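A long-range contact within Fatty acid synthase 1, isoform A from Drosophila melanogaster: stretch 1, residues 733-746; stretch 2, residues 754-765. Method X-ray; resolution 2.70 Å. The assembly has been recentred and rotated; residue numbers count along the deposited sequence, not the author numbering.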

# COMPACT_ATOMS: atom_id res chain seq x y z
N LEU A 733 16.59 -23.60 -5.65
CA LEU A 733 16.32 -22.23 -6.10
C LEU A 733 17.60 -21.43 -6.26
O LEU A 733 18.62 -21.72 -5.63
CB LEU A 733 15.39 -21.51 -5.12
CG LEU A 733 13.89 -21.83 -5.22
CD1 LEU A 733 13.60 -23.26 -4.79
CD2 LEU A 733 13.09 -20.84 -4.39
N THR A 734 17.55 -20.42 -7.12
CA THR A 734 18.60 -19.42 -7.19
C THR A 734 18.38 -18.42 -6.07
O THR A 734 17.28 -17.88 -5.91
CB THR A 734 18.63 -18.71 -8.56
OG1 THR A 734 19.03 -19.64 -9.58
CG2 THR A 734 19.59 -17.53 -8.55
N VAL A 735 19.41 -18.18 -5.27
CA VAL A 735 19.28 -17.37 -4.08
C VAL A 735 20.01 -16.03 -4.19
O VAL A 735 21.18 -15.98 -4.57
CB VAL A 735 19.76 -18.15 -2.84
CG1 VAL A 735 19.80 -17.26 -1.61
CG2 VAL A 735 18.87 -19.35 -2.58
N PHE A 736 19.29 -14.97 -3.86
CA PHE A 736 19.88 -13.65 -3.64
C PHE A 736 19.77 -13.33 -2.15
O PHE A 736 18.79 -13.72 -1.51
CB PHE A 736 19.18 -12.59 -4.48
CG PHE A 736 19.37 -12.75 -5.96
CD1 PHE A 736 20.44 -12.15 -6.61
CD2 PHE A 736 18.49 -13.51 -6.71
CE1 PHE A 736 20.63 -12.30 -7.97
CE2 PHE A 736 18.67 -13.67 -8.08
CZ PHE A 736 19.74 -13.07 -8.71
N THR A 737 20.77 -12.66 -1.59
CA THR A 737 20.72 -12.29 -0.18
C THR A 737 21.35 -10.93 0.09
O THR A 737 21.94 -10.31 -0.79
CB THR A 737 21.43 -13.33 0.72
OG1 THR A 737 22.81 -13.43 0.35
CG2 THR A 737 20.77 -14.68 0.59
N THR A 738 21.21 -10.49 1.34
CA THR A 738 21.83 -9.26 1.80
C THR A 738 22.47 -9.49 3.17
O THR A 738 22.07 -10.39 3.90
CB THR A 738 20.81 -8.11 1.87
OG1 THR A 738 19.65 -8.54 2.60
CG2 THR A 738 20.40 -7.68 0.47
N VAL A 739 23.46 -8.67 3.51
CA VAL A 739 24.19 -8.82 4.76
C VAL A 739 24.48 -7.46 5.38
O VAL A 739 24.54 -6.44 4.69
CB VAL A 739 25.51 -9.59 4.56
CG1 VAL A 739 25.22 -11.04 4.19
CG2 VAL A 739 26.37 -8.92 3.49
N GLY A 740 24.64 -7.44 6.70
CA GLY A 740 24.87 -6.21 7.44
C GLY A 740 26.30 -5.72 7.46
O GLY A 740 26.55 -4.55 7.76
N SER A 741 27.26 -6.58 7.11
CA SER A 741 28.66 -6.19 7.19
C SER A 741 29.60 -7.11 6.41
O SER A 741 29.18 -8.12 5.85
CB SER A 741 29.11 -6.15 8.65
OG SER A 741 29.06 -7.44 9.23
N LYS A 742 30.87 -6.73 6.38
CA LYS A 742 31.91 -7.48 5.69
C LYS A 742 32.03 -8.89 6.26
O LYS A 742 32.08 -9.87 5.52
CB LYS A 742 33.25 -6.76 5.79
CG LYS A 742 33.29 -5.39 5.13
CD LYS A 742 34.58 -4.63 5.46
CE LYS A 742 35.81 -5.31 4.89
NZ LYS A 742 37.06 -4.52 5.14
N GLU A 743 32.09 -8.98 7.59
CA GLU A 743 32.27 -10.27 8.26
C GLU A 743 31.08 -11.19 7.99
O GLU A 743 31.25 -12.40 7.82
CB GLU A 743 32.47 -10.07 9.77
CG GLU A 743 31.30 -9.40 10.49
CD GLU A 743 31.49 -9.37 11.99
OE1 GLU A 743 32.62 -9.63 12.46
OE2 GLU A 743 30.50 -9.10 12.71
N LYS A 744 29.89 -10.61 7.96
CA LYS A 744 28.67 -11.37 7.69
C LYS A 744 28.68 -11.89 6.25
O LYS A 744 28.21 -12.99 5.98
CB LYS A 744 27.44 -10.51 7.96
CG LYS A 744 27.20 -10.29 9.45
CD LYS A 744 26.31 -9.09 9.72
CE LYS A 744 26.07 -8.91 11.22
NZ LYS A 744 25.62 -7.53 11.56
N ARG A 745 29.21 -11.07 5.34
CA ARG A 745 29.38 -11.48 3.95
C ARG A 745 30.31 -12.69 3.86
O ARG A 745 29.99 -13.69 3.22
CB ARG A 745 29.95 -10.32 3.12
CG ARG A 745 30.20 -10.65 1.66
CD ARG A 745 30.93 -9.52 0.96
NE ARG A 745 30.96 -9.71 -0.50
CZ ARG A 745 32.06 -9.67 -1.25
NH1 ARG A 745 31.97 -9.87 -2.56
NH2 ARG A 745 33.25 -9.43 -0.71
N GLU A 746 31.46 -12.58 4.51
CA GLU A 746 32.47 -13.64 4.48
C GLU A 746 31.93 -14.96 5.02
O GLU A 746 32.22 -16.03 4.47
CB GLU A 746 33.69 -13.22 5.30
CG GLU A 746 34.57 -12.18 4.63
CD GLU A 746 35.70 -11.72 5.53
OE1 GLU A 746 35.52 -11.73 6.77
OE2 GLU A 746 36.77 -11.33 5.01
N LYS A 754 27.37 -23.17 -3.54
CA LYS A 754 27.05 -22.37 -4.72
C LYS A 754 26.26 -21.12 -4.37
O LYS A 754 25.19 -20.87 -4.93
CB LYS A 754 26.23 -23.20 -5.73
CG LYS A 754 26.08 -22.54 -7.10
CD LYS A 754 25.66 -23.54 -8.18
CE LYS A 754 24.24 -24.05 -7.94
NZ LYS A 754 23.75 -24.94 -9.03
N LEU A 755 26.77 -20.33 -3.43
CA LEU A 755 26.29 -18.97 -3.24
C LEU A 755 27.18 -17.98 -4.00
O LEU A 755 28.37 -17.87 -3.73
CB LEU A 755 26.24 -18.61 -1.76
CG LEU A 755 25.20 -17.57 -1.34
CD1 LEU A 755 23.79 -17.97 -1.75
CD2 LEU A 755 25.27 -17.33 0.17
N GLN A 756 26.60 -17.27 -4.97
CA GLN A 756 27.37 -16.37 -5.81
C GLN A 756 27.60 -15.01 -5.15
O GLN A 756 26.66 -14.41 -4.63
CB GLN A 756 26.66 -16.18 -7.16
CG GLN A 756 26.38 -17.47 -7.91
CD GLN A 756 27.64 -18.14 -8.41
OE1 GLN A 756 28.61 -17.48 -8.78
NE2 GLN A 756 27.65 -19.47 -8.40
N GLU A 757 28.84 -14.53 -5.17
CA GLU A 757 29.16 -13.21 -4.63
C GLU A 757 28.31 -12.15 -5.33
O GLU A 757 27.90 -11.16 -4.72
CB GLU A 757 30.64 -12.88 -4.81
CG GLU A 757 31.59 -13.78 -4.05
CD GLU A 757 33.04 -13.49 -4.37
OE1 GLU A 757 33.31 -12.54 -5.13
OE2 GLU A 757 33.92 -14.24 -3.88
N ARG A 758 28.04 -12.38 -6.61
CA ARG A 758 27.18 -11.51 -7.41
C ARG A 758 25.80 -11.35 -6.78
O ARG A 758 25.11 -10.36 -7.02
CB ARG A 758 27.04 -12.07 -8.83
CG ARG A 758 28.32 -12.05 -9.65
CD ARG A 758 28.12 -12.75 -10.99
NE ARG A 758 27.10 -12.11 -11.81
CZ ARG A 758 27.31 -11.09 -12.63
NH1 ARG A 758 28.52 -10.56 -12.74
NH2 ARG A 758 26.31 -10.59 -13.34
N ASN A 759 25.41 -12.34 -5.98
CA ASN A 759 24.06 -12.40 -5.44
C ASN A 759 23.96 -11.92 -3.99
O ASN A 759 22.91 -12.08 -3.36
CB ASN A 759 23.53 -13.83 -5.55
CG ASN A 759 23.20 -14.22 -6.98
OD1 ASN A 759 23.50 -13.49 -7.92
ND2 ASN A 759 22.60 -15.39 -7.15
N ILE A 760 25.03 -11.34 -3.45
CA ILE A 760 25.01 -10.82 -2.08
C ILE A 760 25.00 -9.30 -2.09
O ILE A 760 26.01 -8.66 -2.41
CB ILE A 760 26.19 -11.35 -1.26
CG1 ILE A 760 26.20 -12.88 -1.26
CG2 ILE A 760 26.14 -10.80 0.17
CD1 ILE A 760 27.36 -13.50 -0.49
N GLY A 761 23.88 -8.72 -1.68
CA GLY A 761 23.75 -7.27 -1.62
C GLY A 761 23.96 -6.75 -0.21
O GLY A 761 24.36 -7.49 0.69
N ASN A 762 23.68 -5.47 -0.01
CA ASN A 762 23.87 -4.84 1.29
C ASN A 762 22.52 -4.53 1.91
O ASN A 762 21.65 -3.95 1.27
CB ASN A 762 24.71 -3.57 1.14
CG ASN A 762 24.93 -2.86 2.46
OD1 ASN A 762 24.68 -3.41 3.53
ND2 ASN A 762 25.40 -1.62 2.40
N SER A 763 22.35 -4.94 3.17
CA SER A 763 21.07 -4.78 3.86
C SER A 763 20.96 -3.41 4.54
O SER A 763 19.87 -3.02 4.96
CB SER A 763 20.88 -5.89 4.89
OG SER A 763 21.90 -5.87 5.88
N ARG A 764 22.07 -2.70 4.67
CA ARG A 764 22.07 -1.40 5.33
C ARG A 764 21.35 -0.35 4.49
O ARG A 764 20.85 0.64 5.03
CB ARG A 764 23.49 -0.93 5.63
CG ARG A 764 24.15 -1.57 6.84
CD ARG A 764 25.65 -1.31 6.85
NE ARG A 764 26.36 -2.07 5.82
CZ ARG A 764 27.67 -2.01 5.63
NH1 ARG A 764 28.43 -1.23 6.38
NH2 ARG A 764 28.23 -2.73 4.67
N ASP A 765 21.30 -0.57 3.18
CA ASP A 765 20.70 0.41 2.27
C ASP A 765 19.76 -0.27 1.27
O ASP A 765 19.38 -1.43 1.45
CB ASP A 765 21.79 1.19 1.53
CG ASP A 765 22.67 0.31 0.66
OD1 ASP A 765 22.26 -0.82 0.31
OD2 ASP A 765 23.79 0.75 0.31

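Two neighbouring strands of a parallel β-sheet, 734-739 and 760-762, are joined here by a ladder of backbone hydrogen bonds, which the N759 side chain extends at one end, with side chains packing on one face. The register pairs T737 with I760, T738 with G761 and V739 with N762, and the strands run in the same direction at 36° to each other. As is usual for parallel pairing, the bonds from one strand reach residues that straddle a partner on the other. T737 N donates to N759 O (2.8 Å) and T737 O accepts from G761 N (2.7 Å), both nearly linear, so T737 grips the residues before and after I760. Two steps on, V739 N donates to G761 O at 3.2 Å with a more bent angle of 143°, whereas S763 N to V739 O (3.1 Å) is again almost straight at 173°. CA-H...O contacts fill in between these rungs: I760 CA lies 3.4 Å from T737 O, and T738 CA 3.3 Å from G761 O.

N759, at the end of a short 3-10 segment, carries the pairing beyond the strand. Its side chain points toward stretch 1, and ND2 donates to V735 O (3.0 Å, 142°), while the same amide nitrogen sits over one face of the F736 ring. Close by, V735 CG1 meets L755 CD1 at 4.1 Å, an apolar contact.

The side chains of T737, V739, I760 and N762 share one face of the sheet. There V739 CG2 packs on I760 CG2 at 3.8 Å, and R745 CG, from the helix that follows the first strand, approaches I760 CG2 at 4.3 Å. The far end of R745 forms a long salt bridge with E757, NH1 to OE1 at 3.9 Å, linking that helix to the 3-10 segment. On the other face lies the T738 side chain. G761, its partner, has no side chain, and the space is small: an ideal CB on G761 would lie a tight 3.4 Å from T738 CG2.

At the C-terminal end of the ladder, S763 points toward stretch 1 and places OG 3.0 Å from V739 O. N762 OD1 accepts from both R764 N (2.9 Å) and R764 NE (3.1 Å), which ties the arginine back onto its own stretch. So held, the R764 guanidinium presents one face to G740 O; R764 NE is 3.2 Å from G740 O, but the angle is too poor for a hydrogen bond.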